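Local coordinates for protein SusD homolog (Bacteroides thetaiotaomicron, PDB 4MRU) that probably binds mucin O-glycans at the cell surface as the SusD-like lipoprotein of an outer-membrane glycan uptake system, at residues Gln44-Ala48 and Arg120-Ile124; Ser201-Arg205 and Trp324-Val330; Arg209-Met215 and Trp501-Lys505. All coordinates share one frame; numbering follows the deposited sequence.

Contact 1: Gln44-Ala48 and Arg120-Ile124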
loop_
_atom_site.group_PDB
_atom_site.type_symbol
_atom_site.label_atom_id
_atom_site.label_comp_id
_atom_site.label_asym_id
_atom_site.label_seq_id
_atom_site.Cartn_x
_atom_site.Cartn_y
_atom_site.Cartn_z
ATOM N N GLN A 44 -12.289 -4.728 -5.218
ATOM C CA GLN A 44 -12.924 -3.460 -5.644
ATOM C C GLN A 44 -13.018 -2.457 -4.487
ATOM O O GLN A 44 -12.789 -1.280 -4.666
ATOM C CB GLN A 44 -14.294 -3.698 -6.293
ATOM C CG GLN A 44 -15.361 -4.200 -5.338
ATOM C CD GLN A 44 -16.644 -4.560 -6.047
ATOM O OE1 GLN A 44 -17.032 -3.912 -7.036
ATOM N NE2 GLN A 44 -17.328 -5.591 -5.547
ATOM N N PHE A 45 -13.300 -2.947 -3.301
ATOM C CA PHE A 45 -13.433 -2.094 -2.126
ATOM C C PHE A 45 -12.075 -1.714 -1.559
ATOM O O PHE A 45 -11.795 -0.538 -1.347
ATOM C CB PHE A 45 -14.241 -2.778 -1.043
ATOM C CG PHE A 45 -15.665 -3.088 -1.444
ATOM C CD1 PHE A 45 -16.565 -2.054 -1.656
ATOM C CD2 PHE A 45 -16.077 -4.369 -1.615
ATOM C CE1 PHE A 45 -17.852 -2.318 -2.055
ATOM C CE2 PHE A 45 -17.390 -4.660 -1.984
ATOM C CZ PHE A 45 -18.273 -3.628 -2.194
HETATM N N MSE A 46 -11.249 -2.706 -1.272
HETATM C CA MSE A 46 -10.008 -2.460 -0.503
HETATM C C MSE A 46 -8.957 -1.786 -1.346
HETATM O O MSE A 46 -8.307 -0.842 -0.910
HETATM C CB MSE A 46 -9.509 -3.792 0.042
HETATM C CG MSE A 46 -8.340 -3.635 0.980
HETATM SE SE MSE A 46 -8.042 -5.446 1.724
HETATM C CE MSE A 46 -7.038 -4.768 3.338
ATOM N N GLU A 47 -8.810 -2.226 -2.589
ATOM C CA GLU A 47 -7.758 -1.718 -3.451
ATOM C C GLU A 47 -8.185 -0.631 -4.435
ATOM O O GLU A 47 -7.481 0.362 -4.602
ATOM C CB GLU A 47 -7.188 -2.878 -4.256
ATOM C CG GLU A 47 -6.512 -3.904 -3.399
ATOM C CD GLU A 47 -5.215 -3.400 -2.823
ATOM O OE1 GLU A 47 -4.420 -2.721 -3.545
ATOM O OE2 GLU A 47 -4.956 -3.722 -1.658
ATOM N N ALA A 48 -9.282 -0.842 -5.149
ATOM C CA ALA A 48 -9.654 0.075 -6.218
ATOM C C ALA A 48 -10.266 1.369 -5.639
ATOM O O ALA A 48 -9.795 2.470 -5.890
ATOM C CB ALA A 48 -10.615 -0.605 -7.198
ATOM N N ARG A 120 -1.533 -4.565 6.809
ATOM C CA ARG A 120 -2.329 -3.660 6.000
ATOM C C ARG A 120 -3.600 -3.274 6.766
ATOM O O ARG A 120 -4.007 -2.109 6.789
ATOM C CB ARG A 120 -2.691 -4.284 4.669
ATOM C CG ARG A 120 -1.554 -4.364 3.656
ATOM C CD ARG A 120 -1.706 -5.520 2.710
ATOM N NE ARG A 120 -3.054 -5.588 2.115
ATOM C CZ ARG A 120 -3.435 -4.883 1.052
ATOM N NH1 ARG A 120 -2.607 -4.003 0.480
ATOM N NH2 ARG A 120 -4.653 -5.001 0.611
ATOM N N VAL A 121 -4.236 -4.250 7.387
ATOM C CA VAL A 121 -5.496 -3.996 8.068
ATOM C C VAL A 121 -5.328 -3.066 9.268
ATOM O O VAL A 121 -6.101 -2.142 9.440
ATOM C CB VAL A 121 -6.165 -5.321 8.505
ATOM C CG1 VAL A 121 -7.476 -5.079 9.213
ATOM C CG2 VAL A 121 -6.387 -6.206 7.266
ATOM N N THR A 122 -4.314 -3.286 10.112
ATOM C CA THR A 122 -4.130 -2.360 11.213
ATOM C C THR A 122 -3.743 -0.957 10.682
ATOM O O THR A 122 -4.150 0.038 11.276
ATOM C CB THR A 122 -3.114 -2.810 12.287
ATOM O OG1 THR A 122 -3.108 -1.835 13.351
ATOM C CG2 THR A 122 -1.732 -2.951 11.761
ATOM N N ASP A 123 -2.983 -0.886 9.608
ATOM C CA ASP A 123 -2.639 0.429 9.039
ATOM C C ASP A 123 -3.858 1.198 8.544
ATOM O O ASP A 123 -3.884 2.435 8.619
ATOM C CB ASP A 123 -1.622 0.308 7.899
ATOM C CG ASP A 123 -0.201 0.059 8.397
ATOM O OD1 ASP A 123 0.029 0.101 9.628
ATOM O OD2 ASP A 123 0.659 -0.207 7.541
ATOM N N ILE A 124 -4.881 0.482 8.081
ATOM C CA ILE A 124 -6.134 1.117 7.666
ATOM C C ILE A 124 -6.997 1.611 8.850
ATOM O O ILE A 124 -7.619 2.686 8.750
ATOM C CB ILE A 124 -6.945 0.146 6.791
ATOM C CG1 ILE A 124 -6.180 -0.122 5.494
ATOM C CG2 ILE A 124 -8.327 0.693 6.479
ATOM C CD1 ILE A 124 -6.669 -1.382 4.802
HETATM O O HOH W 1 -2.569 -2.044 -1.825
#

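Contact 2: Ser201-Arg205 and Trp324-Val330. With EDO (1,2-ethanediol), chain F; EDO (1,2-ethanediol), chain E.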
loop_
_atom_site.group_PDB
_atom_site.type_symbol
_atom_site.label_atom_id
_atom_site.label_comp_id
_atom_site.label_asym_id
_atom_site.label_seq_id
_atom_site.Cartn_x
_atom_site.Cartn_y
_atom_site.Cartn_z
ATOM N N SER A 201 12.540 -7.427 4.494
ATOM C CA SER A 201 12.047 -6.251 3.829
ATOM C C SER A 201 10.749 -5.732 4.520
ATOM O O SER A 201 10.586 -4.565 4.716
ATOM C CB SER A 201 11.812 -6.547 2.343
ATOM O OG SER A 201 12.995 -7.076 1.742
ATOM N N LEU A 202 9.865 -6.641 4.895
ATOM C CA LEU A 202 8.655 -6.264 5.621
ATOM C C LEU A 202 8.997 -5.686 6.984
ATOM O O LEU A 202 8.367 -4.711 7.397
ATOM C CB LEU A 202 7.769 -7.471 5.808
ATOM C CG LEU A 202 6.388 -7.299 6.434
ATOM C CD1 LEU A 202 5.573 -6.281 5.665
ATOM C CD2 LEU A 202 5.679 -8.649 6.480
ATOM N N GLN A 203 9.967 -6.282 7.692
ATOM C CA GLN A 203 10.441 -5.703 8.959
ATOM C C GLN A 203 10.945 -4.269 8.747
ATOM O O GLN A 203 10.666 -3.388 9.552
ATOM C CB GLN A 203 11.551 -6.519 9.573
ATOM C CG GLN A 203 11.152 -7.882 10.098
ATOM C CD GLN A 203 12.374 -8.753 10.436
ATOM O OE1 GLN A 203 13.366 -8.791 9.697
ATOM N NE2 GLN A 203 12.296 -9.454 11.567
ATOM N N LEU A 204 11.663 -4.043 7.664
ATOM C CA LEU A 204 12.152 -2.713 7.325
ATOM C C LEU A 204 11.001 -1.717 7.080
ATOM O O LEU A 204 11.014 -0.597 7.573
ATOM C CB LEU A 204 13.051 -2.803 6.095
ATOM C CG LEU A 204 13.619 -1.490 5.549
ATOM C CD1 LEU A 204 14.424 -0.761 6.614
ATOM C CD2 LEU A 204 14.473 -1.765 4.332
ATOM N N ARG A 205 10.015 -2.147 6.301
ATOM C CA ARG A 205 8.858 -1.311 6.011
ATOM C C ARG A 205 8.128 -0.916 7.301
ATOM O O ARG A 205 7.826 0.227 7.524
ATOM C CB ARG A 205 7.893 -2.065 5.110
ATOM C CG ARG A 205 6.660 -1.275 4.763
ATOM C CD ARG A 205 5.536 -2.178 4.235
ATOM N NE ARG A 205 5.622 -2.345 2.791
ATOM C CZ ARG A 205 4.807 -3.135 2.091
ATOM N NH1 ARG A 205 3.867 -3.837 2.721
ATOM N NH2 ARG A 205 4.940 -3.222 0.773
ATOM N N TRP A 324 3.759 -7.599 -4.373
ATOM C CA TRP A 324 3.779 -7.299 -2.938
ATOM C C TRP A 324 4.907 -6.347 -2.503
ATOM O O TRP A 324 4.655 -5.372 -1.854
ATOM C CB TRP A 324 3.960 -8.556 -2.150
ATOM C CG TRP A 324 2.824 -9.543 -2.213
ATOM C CD1 TRP A 324 1.719 -9.480 -2.971
ATOM C CD2 TRP A 324 2.739 -10.739 -1.465
ATOM N NE1 TRP A 324 0.919 -10.587 -2.743
ATOM C CE2 TRP A 324 1.532 -11.363 -1.797
ATOM C CE3 TRP A 324 3.569 -11.342 -0.523
ATOM C CZ2 TRP A 324 1.130 -12.586 -1.219
ATOM C CZ3 TRP A 324 3.163 -12.505 0.092
ATOM C CH2 TRP A 324 1.959 -13.127 -0.268
HETATM N N MSE A 325 6.147 -6.670 -2.833
HETATM C CA MSE A 325 7.290 -5.899 -2.364
HETATM C C MSE A 325 8.387 -6.025 -3.368
HETATM O O MSE A 325 8.720 -7.116 -3.808
HETATM C CB MSE A 325 7.739 -6.422 -1.003
HETATM C CG MSE A 325 9.019 -5.672 -0.625
HETATM SE SE MSE A 325 8.947 -4.317 0.776
HETATM C CE MSE A 325 7.806 -5.375 2.008
ATOM N N THR A 326 8.957 -4.871 -3.743
ATOM C CA THR A 326 10.010 -4.842 -4.734
ATOM C C THR A 326 11.325 -4.257 -4.214
ATOM O O THR A 326 11.396 -3.536 -3.211
ATOM C CB THR A 326 9.624 -3.984 -5.931
ATOM O OG1 THR A 326 9.558 -2.604 -5.504
ATOM C CG2 THR A 326 8.321 -4.469 -6.535
ATOM N N ALA A 327 12.371 -4.594 -4.931
ATOM C CA ALA A 327 13.699 -4.018 -4.690
ATOM C C ALA A 327 13.676 -2.506 -4.701
ATOM O O ALA A 327 14.351 -1.895 -3.901
ATOM C CB ALA A 327 14.678 -4.536 -5.718
ATOM N N SER A 328 12.914 -1.887 -5.596
ATOM C CA SER A 328 12.807 -0.419 -5.614
ATOM C C SER A 328 12.269 0.115 -4.291
ATOM O O SER A 328 12.822 1.040 -3.707
ATOM C CB SER A 328 11.906 0.059 -6.757
ATOM O OG SER A 328 11.813 1.458 -6.773
ATOM N N GLU A 329 11.214 -0.497 -3.778
ATOM C CA GLU A 329 10.617 -0.031 -2.502
ATOM C C GLU A 329 11.630 -0.135 -1.367
ATOM O O GLU A 329 11.817 0.789 -0.552
ATOM C CB GLU A 329 9.342 -0.802 -2.135
ATOM C CG GLU A 329 8.758 -0.355 -0.767
ATOM C CD GLU A 329 7.566 -1.171 -0.184
ATOM O OE1 GLU A 329 6.964 -2.033 -0.863
ATOM O OE2 GLU A 329 7.242 -0.934 1.010
ATOM N N VAL A 330 12.348 -1.251 -1.329
ATOM C CA VAL A 330 13.371 -1.473 -0.292
ATOM C C VAL A 330 14.498 -0.436 -0.386
ATOM O O VAL A 330 14.917 0.112 0.616
ATOM C CB VAL A 330 13.933 -2.913 -0.393
ATOM C CG1 VAL A 330 15.208 -3.083 0.427
ATOM C CG2 VAL A 330 12.886 -3.870 0.097
HETATM C C1 EDO F . 2.222 -6.378 1.233
HETATM O O1 EDO F . 1.514 -5.351 1.937
HETATM C C2 EDO F . 1.921 -6.079 -0.194
HETATM O O2 EDO F . 2.510 -4.806 -0.397
HETATM C C1 EDO E . 15.561 -10.723 12.554
HETATM O O1 EDO E . 14.417 -11.367 11.994
HETATM C C2 EDO E . 16.345 -10.094 11.429
HETATM O O2 EDO E . 15.629 -8.921 11.062
#

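Contact 3: Arg209-Met215 and Trp501-Lys505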
loop_
_atom_site.group_PDB
_atom_site.type_symbol
_atom_site.label_atom_id
_atom_site.label_comp_id
_atom_site.label_asym_id
_atom_site.label_seq_id
_atom_site.Cartn_x
_atom_site.Cartn_y
_atom_site.Cartn_z
ATOM N N ARG A 209 7.668 2.787 9.364
ATOM C CA ARG A 209 6.314 3.241 9.649
ATOM C C ARG A 209 6.237 3.879 11.015
ATOM O O ARG A 209 5.458 4.807 11.186
ATOM C CB ARG A 209 5.293 2.091 9.559
ATOM C CG ARG A 209 3.855 2.588 9.527
ATOM C CD ARG A 209 3.350 2.952 8.116
ATOM N NE ARG A 209 2.978 1.727 7.416
ATOM C CZ ARG A 209 3.351 1.333 6.211
ATOM N NH1 ARG A 209 4.115 2.079 5.414
ATOM N NH2 ARG A 209 2.892 0.158 5.787
ATOM N N LEU A 210 7.065 3.411 11.960
ATOM C CA LEU A 210 6.985 3.869 13.338
ATOM C C LEU A 210 8.012 4.948 13.716
ATOM O O LEU A 210 8.211 5.244 14.920
ATOM C CB LEU A 210 7.154 2.682 14.296
ATOM C CG LEU A 210 6.319 1.428 14.007
ATOM C CD1 LEU A 210 6.492 0.431 15.142
ATOM C CD2 LEU A 210 4.866 1.773 13.788
ATOM N N CYS A 211 8.587 5.605 12.717
ATOM C CA CYS A 211 9.702 6.527 12.997
ATOM C C CYS A 211 9.238 7.821 13.713
ATOM O O CYS A 211 10.061 8.541 14.279
ATOM C CB CYS A 211 10.484 6.804 11.718
ATOM S SG CYS A 211 9.581 7.928 10.631
ATOM N N TYR A 212 7.943 8.100 13.752
ATOM C CA TYR A 212 7.443 9.267 14.470
ATOM C C TYR A 212 6.827 8.919 15.834
ATOM O O TYR A 212 6.242 9.803 16.478
ATOM C CB TYR A 212 6.424 10.046 13.596
ATOM C CG TYR A 212 7.049 10.625 12.351
ATOM C CD1 TYR A 212 7.945 11.680 12.436
ATOM C CD2 TYR A 212 6.701 10.162 11.063
ATOM C CE1 TYR A 212 8.514 12.227 11.292
ATOM C CE2 TYR A 212 7.269 10.704 9.935
ATOM C CZ TYR A 212 8.163 11.763 10.061
ATOM O OH TYR A 212 8.733 12.296 8.933
ATOM N N THR A 213 6.967 7.669 16.301
ATOM C CA THR A 213 6.388 7.242 17.578
ATOM C C THR A 213 7.438 7.139 18.665
ATOM O O THR A 213 8.595 7.349 18.409
ATOM C CB THR A 213 5.767 5.843 17.490
ATOM O OG1 THR A 213 6.795 4.868 17.264
ATOM C CG2 THR A 213 4.734 5.790 16.388
ATOM N N ASP A 214 7.014 6.798 19.880
ATOM C CA ASP A 214 7.936 6.588 21.006
ATOM C C ASP A 214 8.640 5.227 20.931
ATOM O O ASP A 214 9.391 4.845 21.825
ATOM C CB ASP A 214 7.196 6.790 22.357
ATOM C CG ASP A 214 6.208 5.664 22.707
ATOM O OD1 ASP A 214 5.959 4.747 21.895
ATOM O OD2 ASP A 214 5.657 5.704 23.832
HETATM N N MSE A 215 8.417 4.509 19.839
HETATM C CA MSE A 215 9.128 3.274 19.594
HETATM C C MSE A 215 10.164 3.463 18.531
HETATM O O MSE A 215 10.675 2.475 17.985
HETATM C CB MSE A 215 8.123 2.234 19.131
HETATM C CG MSE A 215 7.061 1.947 20.205
HETATM SE SE MSE A 215 7.725 1.017 21.818
HETATM C CE MSE A 215 7.682 2.551 23.041
ATOM N N TRP A 501 -2.270 5.330 15.533
ATOM C CA TRP A 501 -1.171 5.571 16.480
ATOM C C TRP A 501 0.142 6.010 15.823
ATOM O O TRP A 501 0.796 6.895 16.340
ATOM C CB TRP A 501 -0.948 4.320 17.356
ATOM C CG TRP A 501 0.315 4.356 18.166
ATOM C CD1 TRP A 501 0.568 5.106 19.267
ATOM C CD2 TRP A 501 1.483 3.575 17.930
ATOM N NE1 TRP A 501 1.843 4.854 19.730
ATOM C CE2 TRP A 501 2.430 3.937 18.897
ATOM C CE3 TRP A 501 1.829 2.613 16.976
ATOM C CZ2 TRP A 501 3.684 3.338 18.963
ATOM C CZ3 TRP A 501 3.107 2.043 17.027
ATOM C CH2 TRP A 501 3.994 2.402 18.027
ATOM N N TRP A 502 0.552 5.430 14.708
ATOM C CA TRP A 502 1.837 5.834 14.128
ATOM C C TRP A 502 1.791 7.188 13.378
ATOM O O TRP A 502 2.837 7.670 12.993
ATOM C CB TRP A 502 2.439 4.758 13.205
ATOM C CG TRP A 502 1.555 4.145 12.115
ATOM C CD1 TRP A 502 1.114 2.880 12.081
ATOM C CD2 TRP A 502 1.106 4.749 10.895
ATOM N NE1 TRP A 502 0.393 2.646 10.959
ATOM C CE2 TRP A 502 0.347 3.799 10.222
ATOM C CE3 TRP A 502 1.225 6.013 10.346
ATOM C CZ2 TRP A 502 -0.255 4.044 9.009
ATOM C CZ3 TRP A 502 0.612 6.271 9.122
ATOM C CH2 TRP A 502 -0.137 5.298 8.487
ATOM N N ASP A 503 0.599 7.740 13.135
ATOM C CA ASP A 503 0.434 8.956 12.331
ATOM C C ASP A 503 0.581 10.148 13.241
ATOM O O ASP A 503 -0.419 10.714 13.771
ATOM C CB ASP A 503 -0.920 8.930 11.606
ATOM C CG ASP A 503 -1.164 10.145 10.735
ATOM O OD1 ASP A 503 -0.248 11.002 10.650
ATOM O OD2 ASP A 503 -2.285 10.230 10.155
ATOM N N ARG A 504 1.836 10.492 13.507
ATOM C CA ARG A 504 2.156 11.492 14.542
ATOM C C ARG A 504 3.040 12.612 14.034
ATOM O O ARG A 504 3.390 13.489 14.781
ATOM C CB ARG A 504 2.865 10.822 15.720
ATOM C CG ARG A 504 2.170 9.593 16.272
ATOM C CD ARG A 504 2.748 9.167 17.635
ATOM N NE ARG A 504 2.054 9.853 18.732
ATOM C CZ ARG A 504 0.886 9.469 19.255
ATOM N NH1 ARG A 504 0.229 8.408 18.793
ATOM N NH2 ARG A 504 0.348 10.166 20.215
ATOM N N LYS A 505 3.433 12.599 12.769
ATOM C CA LYS A 505 4.269 13.695 12.261
ATOM C C LYS A 505 3.596 15.081 12.498
ATOM O O LYS A 505 2.437 15.259 12.158
ATOM C CB LYS A 505 4.551 13.485 10.786
ATOM C CG LYS A 505 5.514 14.506 10.212
ATOM C CD LYS A 505 5.765 14.305 8.732
ATOM C CE LYS A 505 6.757 15.350 8.270
ATOM N NZ LYS A 505 7.105 15.211 6.850
HETATM O O HOH W 2 5.548 6.963 12.724
#

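Contact 1: Gln44-Ala48 and Arg120-Ile124
The guanidinium of Arg120 receives the carboxylate of Glu47 at its edge, and the two planes are nearly coplanar, 20° apart. NH2 of Arg120 donates to OE2 of Glu47 at 2.6 Å. NH1 of Arg120 reaches OE2 of Glu47 at 3.2 Å, but that second bond is weak. A single carboxylate oxygen thus takes both nitrogens of the salt bridge. Water 1 also lies at the guanidinium edge. It accepts from Arg120 NH1 at 3.0 Å and lies 2.6 Å from Glu47 OE1, where it can donate, which would tie in the other carboxylate oxygen. Met46, built as selenomethionine, comes to the guanidinium obliquely, with SE 3.6 Å from Arg120 NH2. Its CG is anti to the backbone N (chi1 -173°) and the chain stays extended, which carries the methyl onward. There Met46 CE packs on Ile124 CD1 at 3.7 Å, with Val121 a little farther off. With an alanine in place of Arg120, the buried Glu47 carboxylate would probably lose its balancing charge and a gap would open beside the Met46 selenium. The segments of helices 40-54 and 104-125 cross at 82° with axes 13.2 Å apart, so long side chains span the space between them. Ile428 of helix 427-437 touches Glu47, Arg120 and Ile124. Val86 of helix 81-100 meets Met46 and Val121, and all the touching residues are buried inside the helical SusD-type fold.

Contact 2: Ser201-Arg205 and Trp324-Val330
Arg205 points its CB toward segment 324-330, and its chain starts out extended, with CG anti to the backbone N (chi1 180°). Arg205 CG already lies 3.8 Å from OE2 of Glu329. The bend at chi3 (-89°) then turns the guanidinium side-on to that carboxylate. NE of Arg205 donates to OE2 of Glu329 at 2.8 Å, and NH2 of Arg205 donates to OE1 of Glu329 at 2.9 Å. Each oxygen uses its syn lone pair, and the two planes are only 12° apart. At CZ the chain meets Met325, a selenomethionine modelled in two conformers. In one of them CE of Met325 sits over a guanidinium face, 3.7 Å from Arg205 CZ, so this contact is less certain. At the tip, NH1 of Arg205 donates to Gln119 and, at 2.9 Å, to O1 of an ethanediol, probably from the crystallisation liquor. NH2 of Arg205 reaches O2 of the same ethanediol, which passes a hydrogen bond on to Trp324 O. The direct bond from Arg205 NH2 to Trp324 O, 3.4 Å, is weak. Nearby, Val330 CG2 packs 3.6 Å from Ser201 OG, a hydroxyl bonded to Leu197 O. Trp324 and Met325 form a classic beta bulge opposite Ala239, and Thr326 N-caps the helix carrying Glu329. The paired bonds fix the rotation of both charged groups. Buried together, the charges probably stabilise each other's ionised forms and join helix 192-209 to helix 327-339.

Contact 3: Arg209-Met215 and Trp501-Lys505
Arg209 and Trp502 lie side by side, and the first group of contacts is CH-pi. CG of Arg209 sits 3.6 Å above the centroid of the five-membered ring of Trp502, almost exactly on the ring normal. CB of Lys505 lies over the middle of the Tyr212 ring, 3.8 Å from its centroid. The Lys505 chain then runs extended along that face toward the hydroxyl, while Cys211 SG covers the opposite face. CG2 of Thr213 rests over the six-membered ring of Trp501. Plain apolar packing comes next: Leu210 CD2 touches Trp501 CZ3 at 3.7 Å and also reaches Trp502 CB. The hydrogen bonding between the segments goes through water 2. It donates to Arg209 O at 2.6 Å and to Trp502 O at 2.8 Å, and accepts from Tyr212 N at 2.8 Å. Within 209-215, a chi1 of 66° sets Thr213 OG1 where it can donate to Leu210 O at 2.8 Å, on a lone pair in the carbonyl plane. The same hydroxyl oxygen accepts from Met215 N, an ST turn. This holds the methyl side of Thr213 against Trp501. The polar ends reach other elements. Arg209 forms salt bridges with Glu429 and Glu433 of helix 427-437, and Lys505 pairs with Glu409 of helix 408-423. The C-terminal loop thus lies across the link between helices 192-209 and 216-229, with helix 152-173 touching Trp501.

Contacts 1 and 2 are wholly buried, with centres about 8 Å and 11 Å from the centre of the chain. Contact 3 lies about 17 Å out and is only partly buried. The inner two each rest on a buried arginine-glutamate salt bridge with a selenomethionine nearby. The bridge of contact 1 is centred on one carboxylate oxygen, that of contact 2 uses both. Contact 3 relies on aromatic faces and a bridging water. Helix 192-209 carries segment 201-205 and leads straight into contact 3. Contacts 1 and 3 touch through Asp123, which forms a salt bridge with Arg209 and probably a hydrogen bond with Trp502 NE1.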